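Local coordinates for YfdX protein (Salmonella enterica I, PDB 6A02) that is of uncertain molecular function but is linked to the bacterial response to antibiotic stress and to virulence, at residues M30-F33 / E34-G38; T40-A43 / E44-A47; N105-K109 / E110-K114; L133-L136 / Q137-R140; K154-Q157 / A158-L162. All coordinates share one frame; numbering follows the deposited sequence. Where two conformers were deposited one is given.

Contact 1: M30-F33 / E34-G38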
loop_
_atom_site.group_PDB
_atom_site.type_symbol
_atom_site.label_atom_id
_atom_site.label_comp_id
_atom_site.label_asym_id
_atom_site.label_seq_id
_atom_site.Cartn_x
_atom_site.Cartn_y
_atom_site.Cartn_z
ATOM N N MET A 30 -3.604 -13.316 10.482
ATOM C CA MET A 30 -4.313 -14.578 10.287
ATOM C C MET A 30 -5.365 -14.772 11.369
ATOM O O MET A 30 -6.479 -15.241 11.096
ATOM C CB MET A 30 -3.325 -15.746 10.280
ATOM C CG MET A 30 -2.359 -15.747 9.091
ATOM S SD MET A 30 -1.371 -17.255 8.974
ATOM C CE MET A 30 -2.712 -18.412 9.263
ATOM N N SER A 31 -5.036 -14.385 12.603
ATOM C CA SER A 31 -5.995 -14.486 13.695
ATOM C C SER A 31 -7.246 -13.682 13.384
ATOM O O SER A 31 -8.372 -14.174 13.539
ATOM C CB SER A 31 -5.346 -13.998 14.989
ATOM O OG SER A 31 -6.264 -14.003 16.074
ATOM N N ARG A 32 -7.076 -12.436 12.935
ATOM C CA ARG A 32 -8.245 -11.612 12.640
ATOM C C ARG A 32 -9.100 -12.248 11.556
ATOM O O ARG A 32 -10.330 -12.281 11.661
ATOM C CB ARG A 32 -7.821 -10.203 12.228
ATOM C CG ARG A 32 -8.996 -9.316 11.876
ATOM C CD ARG A 32 -8.567 -7.858 11.803
ATOM N NE ARG A 32 -9.656 -6.976 11.407
ATOM C CZ ARG A 32 -9.925 -6.663 10.144
ATOM N NH1 ARG A 32 -9.190 -7.172 9.166
ATOM N NH2 ARG A 32 -10.930 -5.852 9.862
ATOM N N PHE A 33 -8.467 -12.763 10.501
ATOM C CA PHE A 33 -9.241 -13.391 9.439
ATOM C C PHE A 33 -10.056 -14.560 9.975
ATOM O O PHE A 33 -11.230 -14.732 9.607
ATOM C CB PHE A 33 -8.323 -13.874 8.318
ATOM C CG PHE A 33 -9.060 -14.640 7.249
ATOM C CD1 PHE A 33 -9.812 -13.974 6.297
ATOM C CD2 PHE A 33 -9.051 -16.023 7.242
ATOM C CE1 PHE A 33 -10.525 -14.685 5.320
ATOM C CE2 PHE A 33 -9.758 -16.732 6.267
ATOM C CZ PHE A 33 -10.492 -16.059 5.313
ATOM N N GLU A 34 -9.452 -15.374 10.845
ATOM C CA GLU A 34 -10.150 -16.563 11.329
ATOM C C GLU A 34 -11.372 -16.217 12.178
ATOM O O GLU A 34 -12.303 -17.024 12.261
ATOM C CB GLU A 34 -9.184 -17.505 12.043
ATOM C CG GLU A 34 -8.095 -18.078 11.145
ATOM C CD GLU A 34 -8.618 -18.962 10.025
ATOM O OE1 GLU A 34 -9.836 -19.235 9.966
ATOM O OE2 GLU A 34 -7.791 -19.393 9.190
ATOM N N LEU A 35 -11.400 -15.038 12.810
ATOM C CA LEU A 35 -12.614 -14.608 13.505
ATOM C C LEU A 35 -13.792 -14.529 12.542
ATOM O O LEU A 35 -14.874 -15.067 12.813
ATOM C CB LEU A 35 -12.393 -13.254 14.175
ATOM C CG LEU A 35 -11.356 -13.203 15.291
ATOM C CD1 LEU A 35 -11.099 -11.763 15.720
ATOM C CD2 LEU A 35 -11.795 -14.064 16.474
ATOM N N PHE A 36 -13.595 -13.857 11.404
ATOM C CA PHE A 36 -14.650 -13.735 10.404
ATOM C C PHE A 36 -14.911 -15.049 9.686
ATOM O O PHE A 36 -15.999 -15.243 9.136
ATOM C CB PHE A 36 -14.280 -12.643 9.397
ATOM C CG PHE A 36 -14.236 -11.269 9.996
ATOM C CD1 PHE A 36 -15.380 -10.487 10.025
ATOM C CD2 PHE A 36 -13.065 -10.759 10.544
ATOM C CE1 PHE A 36 -15.357 -9.220 10.587
ATOM C CE2 PHE A 36 -13.032 -9.482 11.100
ATOM C CZ PHE A 36 -14.186 -8.715 11.121
ATOM N N ASN A 37 -13.932 -15.944 9.665
ATOM C CA ASN A 37 -14.028 -17.234 8.997
ATOM C C ASN A 37 -14.718 -18.286 9.864
ATOM O O ASN A 37 -14.709 -19.470 9.503
ATOM C CB ASN A 37 -12.617 -17.691 8.604
ATOM C CG ASN A 37 -12.613 -18.718 7.487
ATOM O OD1 ASN A 37 -13.512 -18.748 6.647
ATOM N ND2 ASN A 37 -11.579 -19.563 7.465
ATOM N N GLY A 38 -15.290 -17.882 10.997
ATOM C CA GLY A 38 -15.978 -18.825 11.859
ATOM C C GLY A 38 -15.078 -19.820 12.551
ATOM O O GLY A 38 -15.538 -20.906 12.920
#

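Contact 2: T40-A43 / E44-A47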
loop_
_atom_site.group_PDB
_atom_site.type_symbol
_atom_site.label_atom_id
_atom_site.label_comp_id
_atom_site.label_asym_id
_atom_site.label_seq_id
_atom_site.Cartn_x
_atom_site.Cartn_y
_atom_site.Cartn_z
ATOM N N THR A 40 -13.066 -19.274 15.569
ATOM C CA THR A 40 -12.580 -18.440 16.669
ATOM C C THR A 40 -11.531 -19.155 17.512
ATOM O O THR A 40 -10.646 -18.503 18.075
ATOM C CB THR A 40 -13.726 -17.943 17.559
ATOM O OG1 THR A 40 -14.397 -19.072 18.140
ATOM C CG2 THR A 40 -14.708 -17.075 16.774
ATOM N N GLN A 41 -11.611 -20.484 17.629
ATOM C CA GLN A 41 -10.590 -21.186 18.397
ATOM C C GLN A 41 -9.248 -21.166 17.674
ATOM O O GLN A 41 -8.195 -21.014 18.306
ATOM C CB GLN A 41 -11.089 -22.584 18.781
ATOM C CG GLN A 41 -12.329 -22.467 19.677
ATOM C CD GLN A 41 -13.079 -23.764 19.900
ATOM O OE1 GLN A 41 -14.071 -24.049 19.225
ATOM N NE2 GLN A 41 -12.630 -24.543 20.876
ATOM N N LYS A 42 -9.268 -21.240 16.338
ATOM C CA LYS A 42 -8.038 -21.041 15.580
ATOM C C LYS A 42 -7.509 -19.621 15.752
ATOM O O LYS A 42 -6.300 -19.415 15.902
ATOM C CB LYS A 42 -8.273 -21.357 14.107
ATOM C CG LYS A 42 -6.994 -21.412 13.295
ATOM C CD LYS A 42 -7.294 -21.916 11.890
ATOM C CE LYS A 42 -6.026 -22.266 11.132
ATOM N NZ LYS A 42 -6.354 -22.893 9.817
ATOM N N ALA A 43 -8.402 -18.634 15.772
ATOM C CA ALA A 43 -7.965 -17.260 15.992
ATOM C C ALA A 43 -7.275 -17.110 17.340
ATOM O O ALA A 43 -6.258 -16.418 17.457
ATOM C CB ALA A 43 -9.151 -16.310 15.902
ATOM N N GLU A 44 -7.809 -17.761 18.376
ATOM C CA GLU A 44 -7.164 -17.695 19.682
ATOM C C GLU A 44 -5.793 -18.350 19.662
ATOM O O GLU A 44 -4.850 -17.830 20.271
ATOM C CB GLU A 44 -8.060 -18.335 20.745
ATOM C CG GLU A 44 -9.343 -17.564 20.969
ATOM C CD GLU A 44 -10.245 -18.188 22.004
ATOM O OE1 GLU A 44 -9.851 -19.233 22.562
ATOM O OE2 GLU A 44 -11.347 -17.633 22.239
ATOM N N GLN A 45 -5.661 -19.485 18.962
ATOM C CA GLN A 45 -4.367 -20.153 18.866
ATOM C C GLN A 45 -3.338 -19.253 18.198
ATOM O O GLN A 45 -2.190 -19.165 18.646
ATOM C CB GLN A 45 -4.500 -21.457 18.077
ATOM C CG GLN A 45 -5.260 -22.573 18.795
ATOM C CD GLN A 45 -5.358 -23.846 17.961
ATOM O OE1 GLN A 45 -5.462 -23.797 16.733
ATOM N NE2 GLN A 45 -5.305 -24.994 18.628
ATOM N N LEU A 46 -3.742 -18.560 17.130
ATOM C CA LEU A 46 -2.814 -17.703 16.400
ATOM C C LEU A 46 -2.433 -16.477 17.221
ATOM O O LEU A 46 -1.263 -16.078 17.247
ATOM C CB LEU A 46 -3.451 -17.293 15.070
ATOM C CG LEU A 46 -3.557 -18.426 14.050
ATOM C CD1 LEU A 46 -4.615 -18.115 13.013
ATOM C CD2 LEU A 46 -2.217 -18.672 13.382
ATOM N N ALA A 47 -3.401 -15.881 17.917
ATOM C CA ALA A 47 -3.096 -14.741 18.775
ATOM C C ALA A 47 -2.226 -15.160 19.952
ATOM O O ALA A 47 -1.342 -14.405 20.374
ATOM C CB ALA A 47 -4.386 -14.069 19.251
HETATM O O HOH W 1 -13.127 -19.406 20.709
#

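Contact 3: N105-K109 / E110-K114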
loop_
_atom_site.group_PDB
_atom_site.type_symbol
_atom_site.label_atom_id
_atom_site.label_comp_id
_atom_site.label_asym_id
_atom_site.label_seq_id
_atom_site.Cartn_x
_atom_site.Cartn_y
_atom_site.Cartn_z
ATOM N N ASN A 105 27.733 -5.233 -9.450
ATOM C CA ASN A 105 27.616 -6.664 -9.178
ATOM C C ASN A 105 28.868 -7.212 -8.500
ATOM O O ASN A 105 28.779 -8.087 -7.630
ATOM C CB ASN A 105 27.306 -7.408 -10.474
ATOM C CG ASN A 105 25.858 -7.249 -10.892
ATOM O OD1 ASN A 105 24.992 -7.026 -10.045
ATOM N ND2 ASN A 105 25.586 -7.377 -12.184
ATOM N N GLN A 106 30.042 -6.689 -8.864
ATOM C CA GLN A 106 31.279 -7.135 -8.228
ATOM C C GLN A 106 31.308 -6.779 -6.746
ATOM O O GLN A 106 31.724 -7.590 -5.910
ATOM C CB GLN A 106 32.481 -6.533 -8.958
ATOM C CG GLN A 106 33.823 -6.845 -8.319
ATOM C CD GLN A 106 34.198 -8.310 -8.432
ATOM O OE1 GLN A 106 33.783 -9.001 -9.366
ATOM N NE2 GLN A 106 34.990 -8.792 -7.479
ATOM N N LYS A 107 30.861 -5.570 -6.397
ATOM C CA LYS A 107 30.850 -5.167 -4.995
ATOM C C LYS A 107 29.875 -6.006 -4.175
ATOM O O LYS A 107 30.162 -6.345 -3.020
ATOM C CB LYS A 107 30.514 -3.682 -4.888
ATOM C CG LYS A 107 31.496 -2.797 -5.628
ATOM C CD LYS A 107 32.911 -2.995 -5.100
ATOM C CE LYS A 107 33.890 -2.079 -5.814
ATOM N NZ LYS A 107 35.287 -2.318 -5.352
ATOM N N MET A 108 28.711 -6.340 -4.740
ATOM C CA MET A 108 27.796 -7.226 -4.022
ATOM C C MET A 108 28.419 -8.596 -3.798
ATOM O O MET A 108 28.341 -9.148 -2.693
ATOM C CB MET A 108 26.468 -7.347 -4.769
ATOM C CG MET A 108 25.571 -6.153 -4.547
ATOM S SD MET A 108 23.970 -6.285 -5.366
ATOM C CE MET A 108 24.431 -5.762 -7.009
ATOM N N LYS A 109 29.050 -9.152 -4.836
ATOM C CA LYS A 109 29.793 -10.401 -4.687
ATOM C C LYS A 109 30.802 -10.316 -3.546
ATOM O O LYS A 109 30.962 -11.268 -2.774
ATOM C CB LYS A 109 30.502 -10.738 -6.001
ATOM C CG LYS A 109 31.443 -11.943 -5.903
ATOM C CD LYS A 109 32.556 -11.912 -6.947
ATOM C CE LYS A 109 32.036 -12.123 -8.356
ATOM N NZ LYS A 109 33.105 -12.706 -9.228
ATOM N N GLU A 110 31.479 -9.171 -3.414
ATOM C CA GLU A 110 32.497 -8.991 -2.387
ATOM C C GLU A 110 31.924 -8.694 -1.008
ATOM O O GLU A 110 32.689 -8.630 -0.042
ATOM C CB GLU A 110 33.468 -7.879 -2.805
ATOM C CG GLU A 110 34.254 -8.205 -4.071
ATOM C CD GLU A 110 35.044 -7.023 -4.611
ATOM O OE1 GLU A 110 34.992 -5.925 -4.014
ATOM O OE2 GLU A 110 35.718 -7.197 -5.648
ATOM N N GLY A 111 30.610 -8.515 -0.879
ATOM C CA GLY A 111 30.063 -8.179 0.421
ATOM C C GLY A 111 30.292 -6.745 0.839
ATOM O O GLY A 111 30.144 -6.416 2.021
ATOM N N ASP A 112 30.627 -5.878 -0.110
ATOM C CA ASP A 112 31.035 -4.500 0.155
ATOM C C ASP A 112 29.804 -3.615 -0.011
ATOM O O ASP A 112 29.527 -3.114 -1.102
ATOM C CB ASP A 112 32.120 -4.119 -0.845
ATOM C CG ASP A 112 32.668 -2.724 -0.630
ATOM O OD1 ASP A 112 32.196 -2.001 0.273
ATOM O OD2 ASP A 112 33.583 -2.346 -1.393
ATOM N N LYS A 113 29.077 -3.397 1.089
ATOM C CA LYS A 113 27.831 -2.639 1.004
ATOM C C LYS A 113 28.085 -1.213 0.537
ATOM O O LYS A 113 27.405 -0.714 -0.365
ATOM C CB LYS A 113 27.114 -2.620 2.355
ATOM C CG LYS A 113 26.727 -3.971 2.904
ATOM C CD LYS A 113 25.823 -3.795 4.118
ATOM C CE LYS A 113 25.975 -4.934 5.116
ATOM N NZ LYS A 113 24.962 -4.862 6.220
ATOM N N LYS A 114 29.058 -0.536 1.154
ATOM C CA LYS A 114 29.360 0.839 0.767
ATOM C C LYS A 114 29.796 0.921 -0.691
ATOM O O LYS A 114 29.358 1.811 -1.429
ATOM C CB LYS A 114 30.426 1.418 1.699
ATOM C CG LYS A 114 30.988 2.763 1.261
ATOM C CD LYS A 114 30.080 3.915 1.653
ATOM C CE LYS A 114 30.695 5.251 1.260
ATOM N NZ LYS A 114 31.913 5.566 2.065
#

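Contact 4: L133-L136 / Q137-R140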
loop_
_atom_site.group_PDB
_atom_site.type_symbol
_atom_site.label_atom_id
_atom_site.label_comp_id
_atom_site.label_asym_id
_atom_site.label_seq_id
_atom_site.Cartn_x
_atom_site.Cartn_y
_atom_site.Cartn_z
ATOM N N LEU A 133 8.482 -1.071 11.050
ATOM C CA LEU A 133 8.596 -0.953 12.498
ATOM C C LEU A 133 7.240 -1.156 13.150
ATOM O O LEU A 133 6.203 -0.794 12.583
ATOM C CB LEU A 133 9.101 0.444 12.912
ATOM C CG LEU A 133 10.241 1.078 12.101
ATOM C CD1 LEU A 133 10.495 2.512 12.539
ATOM C CD2 LEU A 133 11.514 0.265 12.233
ATOM N N ILE A 134 7.255 -1.692 14.371
ATOM C CA ILE A 134 6.055 -1.696 15.212
ATOM C C ILE A 134 6.381 -1.142 16.591
ATOM O O ILE A 134 7.515 -1.279 17.074
ATOM C CB ILE A 134 5.424 -3.090 15.358
ATOM C CG1 ILE A 134 6.417 -4.073 15.980
ATOM C CG2 ILE A 134 4.857 -3.578 14.012
ATOM C CD1 ILE A 134 5.766 -5.348 16.455
ATOM N N PRO A 135 5.408 -0.527 17.267
ATOM C CA PRO A 135 5.600 -0.125 18.667
ATOM C C PRO A 135 5.429 -1.354 19.546
ATOM O O PRO A 135 4.372 -1.984 19.549
ATOM C CB PRO A 135 4.473 0.886 18.895
ATOM C CG PRO A 135 3.372 0.420 17.954
ATOM C CD PRO A 135 4.078 -0.152 16.744
ATOM N N LEU A 136 6.472 -1.702 20.298
ATOM C CA LEU A 136 6.509 -3.026 20.913
ATOM C C LEU A 136 5.453 -3.182 22.001
ATOM O O LEU A 136 4.669 -4.142 21.989
ATOM C CB LEU A 136 7.903 -3.319 21.457
ATOM C CG LEU A 136 8.081 -4.662 22.173
ATOM C CD1 LEU A 136 7.628 -5.848 21.322
ATOM C CD2 LEU A 136 9.541 -4.821 22.593
ATOM N N GLN A 137 5.422 -2.262 22.965
ATOM C CA GLN A 137 4.505 -2.460 24.081
ATOM C C GLN A 137 3.064 -2.243 23.650
ATOM O O GLN A 137 2.166 -2.963 24.098
ATOM C CB GLN A 137 4.876 -1.572 25.267
ATOM C CG GLN A 137 4.236 -2.030 26.575
ATOM C CD GLN A 137 4.549 -3.485 26.914
ATOM O OE1 GLN A 137 5.697 -3.935 26.804
ATOM N NE2 GLN A 137 3.522 -4.233 27.320
ATOM N N GLN A 138 2.825 -1.271 22.768
ATOM C CA GLN A 138 1.473 -1.051 22.262
ATOM C C GLN A 138 0.962 -2.270 21.497
ATOM O O GLN A 138 -0.211 -2.646 21.619
ATOM C CB GLN A 138 1.445 0.223 21.417
ATOM C CG GLN A 138 0.076 0.611 20.882
ATOM C CD GLN A 138 0.062 2.008 20.255
ATOM O OE1 GLN A 138 1.104 2.555 19.864
ATOM N NE2 GLN A 138 -1.132 2.587 20.146
ATOM N N THR A 139 1.834 -2.917 20.720
ATOM C CA THR A 139 1.424 -4.138 20.031
ATOM C C THR A 139 1.183 -5.275 21.012
ATOM O O THR A 139 0.195 -6.007 20.884
ATOM C CB THR A 139 2.452 -4.537 18.970
ATOM O OG1 THR A 139 2.668 -3.429 18.091
ATOM C CG2 THR A 139 1.956 -5.721 18.134
ATOM N N ARG A 140 2.071 -5.439 21.999
ATOM C CA ARG A 140 1.851 -6.449 23.032
ATOM C C ARG A 140 0.488 -6.275 23.685
ATOM O O ARG A 140 -0.259 -7.244 23.866
ATOM C CB ARG A 140 2.945 -6.365 24.097
ATOM C CG ARG A 140 4.254 -6.976 23.684
ATOM C CD ARG A 140 5.331 -6.594 24.682
ATOM N NE ARG A 140 6.575 -7.320 24.449
ATOM C CZ ARG A 140 7.721 -7.028 25.052
ATOM N NH1 ARG A 140 7.771 -6.018 25.913
ATOM N NH2 ARG A 140 8.812 -7.745 24.797
#

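Contact 5: K154-Q157 / A158-L162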
loop_
_atom_site.group_PDB
_atom_site.type_symbol
_atom_site.label_atom_id
_atom_site.label_comp_id
_atom_site.label_asym_id
_atom_site.label_seq_id
_atom_site.Cartn_x
_atom_site.Cartn_y
_atom_site.Cartn_z
ATOM N N LYS A 154 -16.088 -11.650 22.929
ATOM C CA LYS A 154 -16.232 -10.367 22.222
ATOM C C LYS A 154 -15.321 -10.345 20.991
ATOM O O LYS A 154 -14.324 -9.618 20.917
ATOM C CB LYS A 154 -15.943 -9.207 23.167
ATOM C CG LYS A 154 -16.960 -9.066 24.296
ATOM C CD LYS A 154 -16.618 -7.908 25.218
ATOM C CE LYS A 154 -17.609 -7.813 26.369
ATOM N NZ LYS A 154 -16.941 -7.313 27.596
ATOM N N TYR A 155 -15.703 -11.167 20.011
ATOM C CA TYR A 155 -14.821 -11.465 18.887
ATOM C C TYR A 155 -14.649 -10.268 17.966
ATOM O O TYR A 155 -13.526 -9.973 17.546
ATOM C CB TYR A 155 -15.330 -12.683 18.123
ATOM C CG TYR A 155 -15.424 -13.913 18.987
ATOM C CD1 TYR A 155 -14.283 -14.498 19.515
ATOM C CD2 TYR A 155 -16.656 -14.477 19.292
ATOM C CE1 TYR A 155 -14.371 -15.634 20.314
ATOM C CE2 TYR A 155 -16.749 -15.598 20.088
ATOM C CZ TYR A 155 -15.604 -16.165 20.596
ATOM O OH TYR A 155 -15.680 -17.291 21.396
ATOM N N TYR A 156 -15.740 -9.577 17.627
ATOM C CA TYR A 156 -15.612 -8.400 16.772
ATOM C C TYR A 156 -14.688 -7.365 17.400
ATOM O O TYR A 156 -13.838 -6.768 16.719
ATOM C CB TYR A 156 -16.984 -7.778 16.511
ATOM C CG TYR A 156 -16.924 -6.746 15.412
ATOM C CD1 TYR A 156 -16.928 -7.135 14.078
ATOM C CD2 TYR A 156 -16.857 -5.389 15.702
ATOM C CE1 TYR A 156 -16.859 -6.198 13.054
ATOM C CE2 TYR A 156 -16.784 -4.443 14.681
ATOM C CZ TYR A 156 -16.786 -4.860 13.367
ATOM O OH TYR A 156 -16.723 -3.940 12.342
ATOM N N GLN A 157 -14.834 -7.143 18.706
ATOM C CA GLN A 157 -13.993 -6.176 19.395
ATOM C C GLN A 157 -12.536 -6.622 19.400
ATOM O O GLN A 157 -11.626 -5.795 19.270
ATOM C CB GLN A 157 -14.497 -5.979 20.828
ATOM C CG GLN A 157 -15.921 -5.414 20.917
ATOM C CD GLN A 157 -16.999 -6.482 21.022
ATOM O OE1 GLN A 157 -16.955 -7.513 20.357
ATOM N NE2 GLN A 157 -17.997 -6.219 21.871
ATOM N N ALA A 158 -12.292 -7.927 19.552
ATOM C CA ALA A 158 -10.931 -8.434 19.408
ATOM C C ALA A 158 -10.379 -8.144 18.015
ATOM O O ALA A 158 -9.215 -7.744 17.872
ATOM C CB ALA A 158 -10.895 -9.939 19.684
ATOM N N GLY A 159 -11.204 -8.342 16.982
ATOM C CA GLY A 159 -10.764 -8.068 15.625
ATOM C C GLY A 159 -10.357 -6.625 15.429
ATOM O O GLY A 159 -9.386 -6.335 14.718
ATOM N N LEU A 160 -11.080 -5.699 16.060
ATOM C CA LEU A 160 -10.712 -4.288 15.986
ATOM C C LEU A 160 -9.323 -4.040 16.558
ATOM O O LEU A 160 -8.543 -3.252 16.003
ATOM C CB LEU A 160 -11.735 -3.449 16.740
ATOM C CG LEU A 160 -13.148 -3.360 16.191
ATOM C CD1 LEU A 160 -14.001 -2.571 17.182
ATOM C CD2 LEU A 160 -13.178 -2.697 14.818
ATOM N N LEU A 161 -8.990 -4.693 17.676
ATOM C CA LEU A 161 -7.667 -4.504 18.271
ATOM C C LEU A 161 -6.575 -5.143 17.423
ATOM O O LEU A 161 -5.468 -4.600 17.313
ATOM C CB LEU A 161 -7.635 -5.099 19.671
ATOM C CG LEU A 161 -8.067 -4.194 20.803
ATOM C CD1 LEU A 161 -7.921 -4.959 22.084
ATOM C CD2 LEU A 161 -7.206 -2.945 20.830
ATOM N N LEU A 162 -6.849 -6.310 16.839
ATOM C CA LEU A 162 -5.878 -6.912 15.929
ATOM C C LEU A 162 -5.630 -6.015 14.719
ATOM O O LEU A 162 -4.483 -5.853 14.278
ATOM C CB LEU A 162 -6.353 -8.300 15.501
ATOM C CG LEU A 162 -6.490 -9.314 16.642
ATOM C CD1 LEU A 162 -7.080 -10.586 16.079
ATOM C CD2 LEU A 162 -5.148 -9.590 17.296
#

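Contact 1: M30-F33 / E34-G38
E34 N donates to M30 O at 3.0 Å and N37 N to F33 O at 3.0 Å, while L35 N reaches S31 O over a longer 3.2 Å. Outside the backbone, N37 ND2 gives a nearly straight bond (164°) of 3.1 Å to the syn side of E34 OE1, with the carboxylate oxygen lying in the amide plane. The bend of E34 at chi2 (-64°) turns its carboxylate toward the amide of N37. N37 OD1 is taken by K113 of the second subunit, so both ends of the amide are held. The F33 ring packs beside this pair, its CE2 3.6 Å from N37 ND2 and the ring and amide planes 40° apart. On another side of the helix, F36 CE2 lies over one face of the R32 guanidinium, 4.1 Å above its plane and toward its rim; R32 NH1 is bonded to I85 O of the second subunit, and a sodium ion lies about 3 Å from the R32 side chain. G38, with positive phi, is the C-prime residue of a Schellman motif, in which R39 N turns back to E34 O and a weak bond joins G38 N to L35 O.

Contact 2: T40-A43 / E44-A47
T40 and E44, one helical turn apart, are joined twice: E44 N donates to T40 O at 2.9 Å, and a water bridges their side chains. The water lies 2.9 Å from T40 OG1 and gives a weak bond of the same length to E44 OE2. E44 leans back toward the start of the helix, its CG beside its own backbone N (chi1 -66°), which brings CG within 3.3 Å of T40 O; the extended chain then carries the carboxylate on to the water. One position along, Q45 CG likewise sits 3.4 Å from Q41 O. L46 CD1 makes an apolar contact with K42 CG, 4.1 Å away, where the two side chains cross. Beyond that point K42 runs out extended, and its NZ is hydrogen-bonded to N9 OD1 of the second subunit. L46 and A47 pack against helix 19-36, A43 O takes a hydrogen bond from S31 OG, and T40 and E44 both touch Y155 of helix 155-167. The bonds from Q45 N to Q41 O, L46 N to K42 O and A47 N to A43 O complete an unbroken i to i+4 ladder, the regular first turns of an amphipathic alpha-helix in a helical bundle.

Contact 3: N105-K109 / E110-K114
K107 and D112 are joined through the backbone, D112 N donating to K107 O at 3.0 Å, while G111 N reaches M108 O at 3.0 Å from above the carbonyl plane. With the positive phi of G111, these two bonds back into the last turn form a Schellman motif, and the backbone here is firmly closed. The side chains on the solvent side are looser. Q106 is bent at chi2 (68°), which lifts its amide toward the extended E110 chain; Q106 NE2 points at the anti side of E110 OE2, and the two flat groups stand 75° apart. Their separation of 2.5 Å is doubtfully short for an amide donor, so the exact length of this hydrogen bond carries little weight. K107 runs alongside both acids, its CD 3.8 Å from E110 OE1 and also from D112 OD2, and its NZ makes a long salt bridge, 3.9 Å, to E110 OE1. D112 OD1 instead caps G115 N, starting the next helix. The turn thus joins helix 94-109 to helix 113-122, with K107 and M108 packing on T116; N105 and M108 face the second subunit, where N105 bonds to Y156 and Q157 and M108 packs on Y155.

Contact 4: L133-L136 / Q137-R140
L136 lies beneath the guanidinium of R140, one turn ahead of it, with CG 3.7 Å from the plane and over its centre. The two methyls spread under the flat group: CD1 comes within 3.6 Å of R140 NE, and CD2 within 3.7 Å of R140 NH2. At the edge of the same group, R140 NH1 donates in plane to Q137 OE1 at 3.1 Å. Q137 is bent at chi2 (55°), which curls its amide round to that edge. R140 NE goes to L54 O, and W61 adds a cation-pi contact.

The side chain of T139 crosses those of I134 and P135 at about a right angle, and its hydroxyl, beside its own backbone N (chi1 -54°), donates to P135 O at 2.7 Å. T139 N donates to that oxygen too, at 2.9 Å, from the opposite face of the carbonyl plane. Q138 crosses the proline obliquely, its OE1 3.7 Å from P135 CG, while its NE2 is bonded to S126 of the third subunit.

P135 is the N-cap residue of helix 136-151, but a proline side chain has no acceptor to offer the first amides, and D76 takes Q137 N and Q138 N instead. The doubly gripped P135 carbonyl fixes the junction of strand and helix, and the aliphatic L136 probably shields one face of the guanidinium, whose polar edge remains engaged.

Contact 5: K154-Q157 / A158-L162
Y156 directs its ring away from its backbone N (chi1 -168°), along the helix toward L160, whose own CG lies on the side of its backbone N (chi1 -67°) and leans back to meet it. The two side chains cross obliquely: L160 CD2 is 4.0 Å from Y156 CE2, and L160 CG is 4.1 Å from the same ring carbon. Beyond this apolar touch the phenol reaches out of the chain, its OH hydrogen-bonded to E89 of the second subunit, against which L160 also packs.

Q157 OE1 receives N105 ND2 of the second subunit, while N105 OD1 accepts from Y156 N. One asparagine of the partner therefore holds both a side chain and a backbone N-H in the first turn of the helix.

The backbone is regular throughout. A158 N donates to K154 O at 3.0 Å in the carbonyl plane, G159 N to Y155 O at 2.9 Å, and L160 N to Y156 O at 3.0 Å; the bond from L161 N to Q157 O is longer, at 3.3 Å. The methyl of A158 rests 3.4 Å from Y155 O and packs on M150 of helix 136-151. Y155 touches L35 of helix 19-36 and T40 and E44 of helix 40-54.

K154 holds the N-cap position of helix 155-167, and the arrangement is the first turns of an alpha-helix with one flank in its own helical bundle and another built into the subunit interface.

How the contacts relate
Each contact joins adjoining residues, so the five follow in series and none encloses or crosses another. Contact 1 ends helix 19-36 and contact 2 begins helix 40-54; they touch where L35 CD2 meets A43 CB at 3.5 Å. Contact 3 closes the tight turn between helices 94-109 and 113-122 on the other side of the chain's centre, with its centre about 44 Å from that of contact 1. Contact 4 leads strand 125-135 into helix 136-151, and contact 5 opens the next helix, 155-167, returning to contacts 1 and 2 through Y155. Contacts 1, 2, 3 and 5 also reach the second subunit, tying both ends of the elongated chain into the assembly.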